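Local atomic coordinates of adenylation domain (Streptomyces sp., PDB entry 5N9W), a protein that belongs to the ANL superfamily of AMP-binding enzymes and is an adenylation domain with a large N-terminal portion and a smaller C-terminal one. Residues D450-V455 against P506-T511; E189-L194 against R339-F344; R70-M75 against S114-L119. All coordinates share one frame; numbering follows the deposited sequence.

Contact 1 of 3, residues D450-V455 against P506-T511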
loop_
_atom_site.group_PDB
_atom_site.type_symbol
_atom_site.label_atom_id
_atom_site.label_comp_id
_atom_site.label_asym_id
_atom_site.label_seq_id
_atom_site.Cartn_x
_atom_site.Cartn_y
_atom_site.Cartn_z
ATOM N N ASP A 450 8.640 12.986 -11.920
ATOM C CA ASP A 450 8.500 12.944 -10.476
ATOM C C ASP A 450 9.579 13.760 -9.775
ATOM O O ASP A 450 10.656 13.960 -10.314
ATOM C CB ASP A 450 8.565 11.502 -9.996
ATOM C CG ASP A 450 7.322 11.081 -9.272
ATOM O OD1 ASP A 450 6.839 11.890 -8.440
ATOM O OD2 ASP A 450 6.834 9.955 -9.552
ATOM N N ALA A 451 9.288 14.193 -8.554
ATOM C CA ALA A 451 10.204 15.023 -7.794
ATOM C C ALA A 451 10.001 14.838 -6.302
ATOM O O ALA A 451 8.882 14.726 -5.839
ATOM C CB ALA A 451 10.041 16.499 -8.172
ATOM N N VAL A 452 11.094 14.824 -5.548
ATOM C CA VAL A 452 10.997 14.902 -4.099
ATOM C C VAL A 452 11.925 16.007 -3.583
ATOM O O VAL A 452 13.091 16.071 -3.944
ATOM C CB VAL A 452 11.327 13.560 -3.443
ATOM C CG1 VAL A 452 12.725 13.122 -3.802
ATOM C CG2 VAL A 452 11.153 13.641 -1.938
ATOM N N VAL A 453 11.394 16.907 -2.768
ATOM C CA VAL A 453 12.220 17.959 -2.203
ATOM C C VAL A 453 12.294 17.774 -0.698
ATOM O O VAL A 453 11.349 17.274 -0.070
ATOM C CB VAL A 453 11.702 19.378 -2.567
ATOM C CG1 VAL A 453 11.173 19.403 -3.990
ATOM C CG2 VAL A 453 10.624 19.827 -1.633
ATOM N N TRP A 454 13.441 18.133 -0.128
ATOM C CA TRP A 454 13.616 18.042 1.316
ATOM C C TRP A 454 14.629 19.038 1.851
ATOM O O TRP A 454 15.392 19.628 1.092
ATOM C CB TRP A 454 14.038 16.642 1.712
ATOM C CG TRP A 454 15.443 16.291 1.368
ATOM C CD1 TRP A 454 16.497 16.256 2.219
ATOM C CD2 TRP A 454 15.951 15.865 0.084
ATOM N NE1 TRP A 454 17.628 15.853 1.555
ATOM C CE2 TRP A 454 17.326 15.614 0.245
ATOM C CE3 TRP A 454 15.384 15.699 -1.176
ATOM C CZ2 TRP A 454 18.140 15.193 -0.807
ATOM C CZ3 TRP A 454 16.192 15.280 -2.222
ATOM C CH2 TRP A 454 17.553 15.032 -2.035
ATOM N N VAL A 455 14.628 19.218 3.167
ATOM C CA VAL A 455 15.638 20.016 3.836
ATOM C C VAL A 455 16.857 19.184 4.130
ATOM O O VAL A 455 16.787 18.248 4.900
ATOM C CB VAL A 455 15.123 20.575 5.145
ATOM C CG1 VAL A 455 16.139 21.555 5.727
ATOM C CG2 VAL A 455 13.805 21.239 4.912
ATOM N N PRO A 506 17.658 8.635 -12.425
ATOM C CA PRO A 506 16.947 7.639 -13.240
ATOM C C PRO A 506 15.581 7.267 -12.651
ATOM O O PRO A 506 14.587 7.304 -13.379
ATOM C CB PRO A 506 17.897 6.445 -13.224
ATOM C CG PRO A 506 19.241 7.062 -13.078
ATOM C CD PRO A 506 19.042 8.217 -12.141
ATOM N N GLU A 507 15.546 6.932 -11.360
ATOM C CA GLU A 507 14.297 6.768 -10.624
ATOM C C GLU A 507 14.451 7.109 -9.137
ATOM O O GLU A 507 15.498 6.882 -8.527
ATOM C CB GLU A 507 13.756 5.343 -10.774
ATOM C CG GLU A 507 14.609 4.231 -10.150
ATOM C CD GLU A 507 14.071 2.836 -10.468
ATOM O OE1 GLU A 507 13.683 2.597 -11.635
ATOM O OE2 GLU A 507 14.034 1.978 -9.558
ATOM N N LEU A 508 13.398 7.668 -8.555
ATOM C CA LEU A 508 13.409 7.987 -7.139
ATOM C C LEU A 508 13.346 6.690 -6.325
ATOM O O LEU A 508 12.600 5.777 -6.664
ATOM C CB LEU A 508 12.241 8.916 -6.782
ATOM C CG LEU A 508 12.118 10.210 -7.597
ATOM C CD1 LEU A 508 10.886 11.010 -7.235
ATOM C CD2 LEU A 508 13.358 11.068 -7.449
ATOM N N PRO A 509 14.157 6.593 -5.262
ATOM C CA PRO A 509 14.027 5.438 -4.374
ATOM C C PRO A 509 12.753 5.539 -3.550
ATOM O O PRO A 509 12.457 6.592 -3.005
ATOM C CB PRO A 509 15.273 5.536 -3.489
ATOM C CG PRO A 509 15.607 6.982 -3.482
ATOM C CD PRO A 509 15.255 7.485 -4.852
ATOM N N ARG A 510 11.995 4.457 -3.464
ATOM C CA ARG A 510 10.711 4.523 -2.790
ATOM C C ARG A 510 10.606 3.475 -1.686
ATOM O O ARG A 510 11.366 2.514 -1.658
ATOM C CB ARG A 510 9.587 4.362 -3.807
ATOM C CG ARG A 510 9.515 5.491 -4.821
ATOM C CD ARG A 510 8.377 5.310 -5.824
ATOM N NE ARG A 510 8.093 6.549 -6.544
ATOM C CZ ARG A 510 8.778 6.957 -7.613
ATOM N NH1 ARG A 510 9.783 6.224 -8.082
ATOM N NH2 ARG A 510 8.468 8.097 -8.222
ATOM N N THR A 511 9.676 3.686 -0.761
ATOM C CA THR A 511 9.381 2.693 0.254
ATOM C C THR A 511 8.653 1.516 -0.369
ATOM O O THR A 511 8.340 1.522 -1.569
ATOM C CB THR A 511 8.522 3.267 1.393
ATOM O OG1 THR A 511 7.211 3.578 0.904
ATOM C CG2 THR A 511 9.144 4.512 1.946
#
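Leu508 and Arg510 reach from the loop between strand 501-504 and helix 518-528 to the edge strand 448-457 of the small three-stranded sheet, in the C-terminal region of this AMP-binding enzyme. The tight part is the leucine, set against side chain and backbone alike. Leu508 CD1 lies 3.6 Å from Asp450 CB and 3.8 Å from Ala451 N, while its other methyl, CD2, meets Val452 CG1 at 4.2 Å. Strand 462-471 adds Thr470 beside Leu508, and Arg518 and Glu439 touch Val452, which buries this end.

The polar side, formed by two partly exposed residues, is looser. Arg510 keeps its chain extended from CG to NE, a reach that carries the guanidinium past Leu508 CB, which lies over one of its faces near the rim, and on to the carboxylate. There the acid presents one oxygen to the guanidinium edge, with the two planes 55° apart, rather than pairing flat with it. OD1 of Asp450 is turned elsewhere, toward a weak bond with Ala451 N and a long, weak ion pair with Arg443. Between the two segments the charged link is one short approach, Asp450 OD2 to Arg510 NH2 at 2.8 Å.

Contact 2 of 3, residues E189-L194 against R339-F344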
loop_
_atom_site.group_PDB
_atom_site.type_symbol
_atom_site.label_atom_id
_atom_site.label_comp_id
_atom_site.label_asym_id
_atom_site.label_seq_id
_atom_site.Cartn_x
_atom_site.Cartn_y
_atom_site.Cartn_z
ATOM N N GLU A 189 -16.137 -6.219 5.092
ATOM C CA GLU A 189 -17.505 -5.827 5.431
ATOM C C GLU A 189 -17.747 -4.332 5.159
ATOM O O GLU A 189 -18.836 -3.938 4.747
ATOM C CB GLU A 189 -17.836 -6.134 6.890
ATOM C CG GLU A 189 -18.661 -7.416 7.119
ATOM C CD GLU A 189 -19.883 -7.564 6.188
ATOM O OE1 GLU A 189 -20.800 -6.701 6.248
ATOM O OE2 GLU A 189 -19.916 -8.554 5.405
ATOM N N ALA A 190 -16.740 -3.497 5.375
ATOM C CA ALA A 190 -16.902 -2.055 5.163
ATOM C C ALA A 190 -17.008 -1.726 3.687
ATOM O O ALA A 190 -17.698 -0.787 3.315
ATOM C CB ALA A 190 -15.754 -1.284 5.787
ATOM N N CYS A 191 -16.305 -2.479 2.850
ATOM C CA CYS A 191 -16.304 -2.228 1.413
ATOM C C CYS A 191 -17.474 -2.886 0.672
ATOM O O CYS A 191 -17.667 -2.685 -0.532
ATOM C CB CYS A 191 -14.982 -2.691 0.828
ATOM S SG CYS A 191 -13.628 -1.590 1.287
ATOM N N SER A 192 -18.252 -3.646 1.431
ATOM C CA SER A 192 -19.358 -4.477 0.971
ATOM C C SER A 192 -20.301 -3.873 -0.053
ATOM O O SER A 192 -20.665 -4.516 -1.047
ATOM C CB SER A 192 -20.184 -4.875 2.186
ATOM O OG SER A 192 -21.023 -5.963 1.899
ATOM N N ARG A 193 -20.739 -2.647 0.207
ATOM C CA ARG A 193 -21.793 -2.076 -0.607
ATOM C C ARG A 193 -21.295 -0.899 -1.420
ATOM O O ARG A 193 -22.031 -0.299 -2.200
ATOM C CB ARG A 193 -22.975 -1.691 0.271
ATOM C CG ARG A 193 -23.759 -2.918 0.741
ATOM C CD ARG A 193 -24.639 -3.446 -0.385
ATOM N NE ARG A 193 -24.892 -4.897 -0.442
ATOM C CZ ARG A 193 -25.769 -5.553 0.320
ATOM N NH1 ARG A 193 -26.463 -4.911 1.253
ATOM N NH2 ARG A 193 -25.936 -6.861 0.171
ATOM N N LEU A 194 -20.016 -0.611 -1.252
ATOM C CA LEU A 194 -19.315 0.411 -2.013
ATOM C C LEU A 194 -18.871 -0.130 -3.374
ATOM O O LEU A 194 -19.002 0.519 -4.400
ATOM C CB LEU A 194 -18.098 0.886 -1.221
ATOM C CG LEU A 194 -18.056 2.167 -0.384
ATOM C CD1 LEU A 194 -19.406 2.829 -0.213
ATOM C CD2 LEU A 194 -17.411 1.887 0.969
ATOM N N ARG A 339 -14.994 10.008 1.526
ATOM C CA ARG A 339 -15.508 9.775 2.867
ATOM C C ARG A 339 -14.900 8.546 3.524
ATOM O O ARG A 339 -14.705 7.546 2.864
ATOM C CB ARG A 339 -17.019 9.611 2.800
ATOM C CG ARG A 339 -17.812 10.847 3.176
ATOM C CD ARG A 339 -18.062 10.825 4.670
ATOM N NE ARG A 339 -18.483 12.107 5.213
ATOM C CZ ARG A 339 -18.498 12.381 6.514
ATOM N NH1 ARG A 339 -18.112 11.460 7.389
ATOM N NH2 ARG A 339 -18.891 13.574 6.949
ATOM N N PRO A 340 -14.604 8.606 4.832
ATOM C CA PRO A 340 -14.101 7.392 5.485
ATOM C C PRO A 340 -15.044 6.185 5.393
ATOM O O PRO A 340 -16.255 6.343 5.291
ATOM C CB PRO A 340 -13.923 7.818 6.950
ATOM C CG PRO A 340 -14.587 9.113 7.083
ATOM C CD PRO A 340 -14.578 9.758 5.744
ATOM N N LEU A 341 -14.474 4.989 5.438
ATOM C CA LEU A 341 -15.251 3.764 5.284
ATOM C C LEU A 341 -16.254 3.585 6.428
ATOM O O LEU A 341 -15.994 4.007 7.543
ATOM C CB LEU A 341 -14.315 2.548 5.181
ATOM C CG LEU A 341 -13.433 2.580 3.942
ATOM C CD1 LEU A 341 -12.470 1.410 3.848
ATOM C CD2 LEU A 341 -14.304 2.630 2.724
ATOM N N PRO A 342 -17.413 2.963 6.133
ATOM C CA PRO A 342 -18.543 2.690 7.030
ATOM C C PRO A 342 -18.264 2.329 8.494
ATOM O O PRO A 342 -19.047 2.742 9.347
ATOM C CB PRO A 342 -19.231 1.538 6.324
ATOM C CG PRO A 342 -19.152 1.969 4.893
ATOM C CD PRO A 342 -17.796 2.671 4.738
ATOM N N GLY A 343 -17.217 1.610 8.832
ATOM C CA GLY A 343 -17.038 1.349 10.256
ATOM C C GLY A 343 -16.339 2.435 11.076
ATOM O O GLY A 343 -16.203 2.334 12.300
ATOM N N PHE A 344 -15.880 3.471 10.385
ATOM C CA PHE A 344 -14.989 4.488 10.943
ATOM C C PHE A 344 -15.683 5.667 11.591
ATOM O O PHE A 344 -16.612 6.234 11.026
ATOM C CB PHE A 344 -14.094 5.041 9.846
ATOM C CG PHE A 344 -12.915 4.205 9.550
ATOM C CD1 PHE A 344 -11.871 4.141 10.449
ATOM C CD2 PHE A 344 -12.828 3.502 8.367
ATOM C CE1 PHE A 344 -10.759 3.367 10.183
ATOM C CE2 PHE A 344 -11.730 2.727 8.089
ATOM C CZ PHE A 344 -10.689 2.660 8.996
#
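This is an apolar contact between the C-terminal end of helix 181-191, with the turn that follows it, and the beta turn that joins strand 335-340 to strand 345-349. Ala190, Cys191 and Leu194 face Leu341 and Pro342, and both segments belong to the large N-terminal part of the AMP-binding enzyme.

Leu341 is the shared partner. Its side chain divides its contacts among three neighbours: CB faces Ala190 CB at 4.1 Å, CD1 meets Cys191 SG at 4.1 Å, and CD2 touches Leu194 CD2 at 3.6 Å. The two leucine side chains approach at a slant, joined by one methyl from each. That same Leu194 methyl also comes against the CD corner of the proline ring, 3.9 Å from Pro342 CD.

Pro342 packs against backbone as well: its CG sits 3.5 Å from Ala190 O, so a carbonyl near the end of the helix is covered by ring carbons. Gly343 brings its backbone up to the alanine, its N lying 4.4 Å from Ala190 CB.

Phe322 of strand 321-324 lies against both Leu194 and Leu341, while Gln370 touches Ala190 and Leu341. The exposed proline marks the outer side of the contact. On the strand side the chain reverses through a type I beta turn from Leu341 to Phe344, closed by the bond from Phe344 N to Leu341 O at 2.9 Å; with Leu341 and Pro342 as its first two residues, this is a helix end packed on a beta turn between consecutive strands.

Contact 3 of 3, residues R70-M75 against S114-L119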
loop_
_atom_site.group_PDB
_atom_site.type_symbol
_atom_site.label_atom_id
_atom_site.label_comp_id
_atom_site.label_asym_id
_atom_site.label_seq_id
_atom_site.Cartn_x
_atom_site.Cartn_y
_atom_site.Cartn_z
ATOM N N ARG A 70 4.473 -15.947 15.360
ATOM C CA ARG A 70 4.618 -15.323 14.061
ATOM C C ARG A 70 5.682 -15.992 13.247
ATOM O O ARG A 70 6.657 -16.504 13.772
ATOM C CB ARG A 70 4.922 -13.832 14.184
ATOM C CG ARG A 70 5.412 -13.405 15.526
ATOM C CD ARG A 70 4.529 -12.367 16.151
ATOM N NE ARG A 70 5.320 -11.572 17.079
ATOM C CZ ARG A 70 4.812 -10.694 17.927
ATOM N NH1 ARG A 70 3.499 -10.511 17.981
ATOM N NH2 ARG A 70 5.613 -10.014 18.724
ATOM N N VAL A 71 5.479 -15.986 11.943
ATOM C CA VAL A 71 6.335 -16.713 11.047
ATOM C C VAL A 71 6.797 -15.800 9.936
ATOM O O VAL A 71 5.985 -15.170 9.265
ATOM C CB VAL A 71 5.607 -17.914 10.436
ATOM C CG1 VAL A 71 6.570 -18.726 9.629
ATOM C CG2 VAL A 71 4.962 -18.759 11.528
ATOM N N ALA A 72 8.098 -15.724 9.722
ATOM C CA ALA A 72 8.577 -14.946 8.598
ATOM C C ALA A 72 8.251 -15.669 7.294
ATOM O O ALA A 72 8.316 -16.896 7.219
ATOM C CB ALA A 72 10.071 -14.683 8.717
ATOM N N LEU A 73 7.891 -14.897 6.273
ATOM C CA LEU A 73 7.674 -15.452 4.943
ATOM C C LEU A 73 8.536 -14.735 3.913
ATOM O O LEU A 73 8.347 -13.550 3.660
ATOM C CB LEU A 73 6.201 -15.358 4.545
ATOM C CG LEU A 73 5.951 -15.732 3.080
ATOM C CD1 LEU A 73 6.145 -17.221 2.910
ATOM C CD2 LEU A 73 4.583 -15.294 2.597
ATOM N N ARG A 74 9.439 -15.448 3.301
ATOM C CA ARG A 74 10.277 -14.879 2.293
ATOM C C ARG A 74 10.263 -15.669 0.995
ATOM O O ARG A 74 11.018 -16.575 0.844
ATOM C CB ARG A 74 11.686 -14.866 2.829
ATOM C CG ARG A 74 12.437 -13.630 2.506
ATOM C CD ARG A 74 13.394 -13.894 1.397
ATOM N NE ARG A 74 14.566 -13.080 1.579
ATOM C CZ ARG A 74 15.737 -13.334 1.027
ATOM N NH1 ARG A 74 15.909 -14.391 0.264
ATOM N NH2 ARG A 74 16.746 -12.513 1.248
ATOM N N MET A 75 9.446 -15.287 0.036
ATOM C CA MET A 75 9.292 -16.083 -1.167
ATOM C C MET A 75 9.044 -15.210 -2.371
ATOM O O MET A 75 8.486 -14.132 -2.250
ATOM C CB MET A 75 8.142 -17.078 -0.994
ATOM C CG MET A 75 8.608 -18.503 -0.861
ATOM S SD MET A 75 7.255 -19.668 -0.703
ATOM C CE MET A 75 7.326 -19.988 1.042
ATOM N N SER A 114 10.528 -8.771 15.337
ATOM C CA SER A 114 9.194 -9.368 15.368
ATOM C C SER A 114 9.171 -10.653 16.184
ATOM O O SER A 114 8.102 -11.151 16.518
ATOM C CB SER A 114 8.682 -9.645 13.950
ATOM O OG SER A 114 9.654 -10.340 13.195
ATOM N N GLN A 115 10.351 -11.179 16.502
ATOM C CA GLN A 115 10.482 -12.361 17.349
ATOM C C GLN A 115 9.794 -13.554 16.697
ATOM O O GLN A 115 8.982 -14.226 17.315
ATOM C CB GLN A 115 9.893 -12.114 18.744
ATOM C CG GLN A 115 10.351 -10.840 19.430
ATOM C CD GLN A 115 9.360 -10.354 20.471
ATOM O OE1 GLN A 115 8.425 -9.616 20.159
ATOM N NE2 GLN A 115 9.561 -10.760 21.713
ATOM N N VAL A 116 10.107 -13.796 15.434
ATOM C CA VAL A 116 9.487 -14.885 14.720
ATOM C C VAL A 116 10.067 -16.227 15.156
ATOM O O VAL A 116 11.256 -16.342 15.443
ATOM C CB VAL A 116 9.633 -14.707 13.204
ATOM C CG1 VAL A 116 8.976 -13.418 12.770
ATOM C CG2 VAL A 116 11.078 -14.744 12.785
ATOM N N VAL A 117 9.203 -17.235 15.213
ATOM C CA VAL A 117 9.588 -18.564 15.662
ATOM C C VAL A 117 9.936 -19.495 14.508
ATOM O O VAL A 117 10.502 -20.550 14.728
ATOM C CB VAL A 117 8.481 -19.210 16.498
ATOM C CG1 VAL A 117 8.083 -18.294 17.635
ATOM C CG2 VAL A 117 7.276 -19.512 15.634
ATOM N N ALA A 118 9.604 -19.105 13.282
ATOM C CA ALA A 118 10.026 -19.865 12.110
ATOM C C ALA A 118 10.114 -18.981 10.877
ATOM O O ALA A 118 9.574 -17.896 10.847
ATOM C CB ALA A 118 9.077 -21.020 11.845
ATOM N N LEU A 119 10.701 -19.500 9.837
ATOM C CA LEU A 119 10.725 -18.832 8.577
ATOM C C LEU A 119 10.229 -19.763 7.503
ATOM O O LEU A 119 10.534 -20.904 7.525
ATOM C CB LEU A 119 12.141 -18.399 8.246
ATOM C CG LEU A 119 12.410 -17.967 6.834
ATOM C CD1 LEU A 119 11.871 -16.599 6.614
ATOM C CD2 LEU A 119 13.887 -17.923 6.665
#
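An unusual first torsion (chi1 18°) and a bend at chi2 (-121°) bring the end of the Arg70 side chain to the chain leaving helix 104-114, where its guanidinium reaches the carbonyl of Ser114 and the amide of Gln115. Arg70 NE donates to Ser114 O at 2.9 Å, nearly head-on to the carbonyl, with the oxygen tilted somewhat out of the guanidinium plane. Farther along, Arg70 NH2 makes a weak bond to Gln115 OE1, which sits in plane at the guanidinium edge; the two side chains run alongside, pointing the same way, but their flat ends are turned 60° apart. Gln115, the first residue past the helix, has positive phi and forms a Schellman motif, so the arginine holds the chain where the helix gives way to the run into strand 118-121.

From there the backbones join in parallel. Val117 N donates to Arg70 O at 3.0 Å, and Ala72 N to Ala118 O at 2.9 Å.

Side chains close both faces. On one, Leu119 CD1 presses on Ala72 CB at 3.4 Å, and Val116 CG2 approaches the same methyl at 4.2 Å; Val111 of helix 104-114 touches both Ala72 and Val116, covering this face. On the other, Val71 holds CG1 anti to its own N, bringing that methyl to 3.3 Å from Ala118 O and 4.1 Å from Ala118 CB.

Strand 94-97 bonds to the far edge of strand 70-74, which is therefore an inner strand of a parallel four-stranded sheet. Strands 70-74, 94-97 and 118-121, linked in sequence through helices 79-90 and 104-114, form the layered alpha/beta architecture built from beta-alpha-beta units, here in the N-terminal part of an ANL-superfamily enzyme.

How the contacts relate
The three contacts are widely separated: centres of contacts 1 and 2 lie 33 Å apart, those of 1 and 3 31 Å, and those of 2 and 3 32 Å, and even the nearest pair, contacts 1 and 3, keeps about 16 Å between nearest atoms. Along the chain they close in series, contact 3 first, then contact 2, then contact 1. Contacts 2 and 3 both lie in the large N-terminal part of the enzyme, where contact 3 pairs neighbouring parallel strands and contact 2 sets a helix end against a turn after strand 335-340. Contact 1 belongs to the C-terminal part and lies across the chain's centre from contact 2. Backbone hydrogen bonds link the two segments in contact 3 alone.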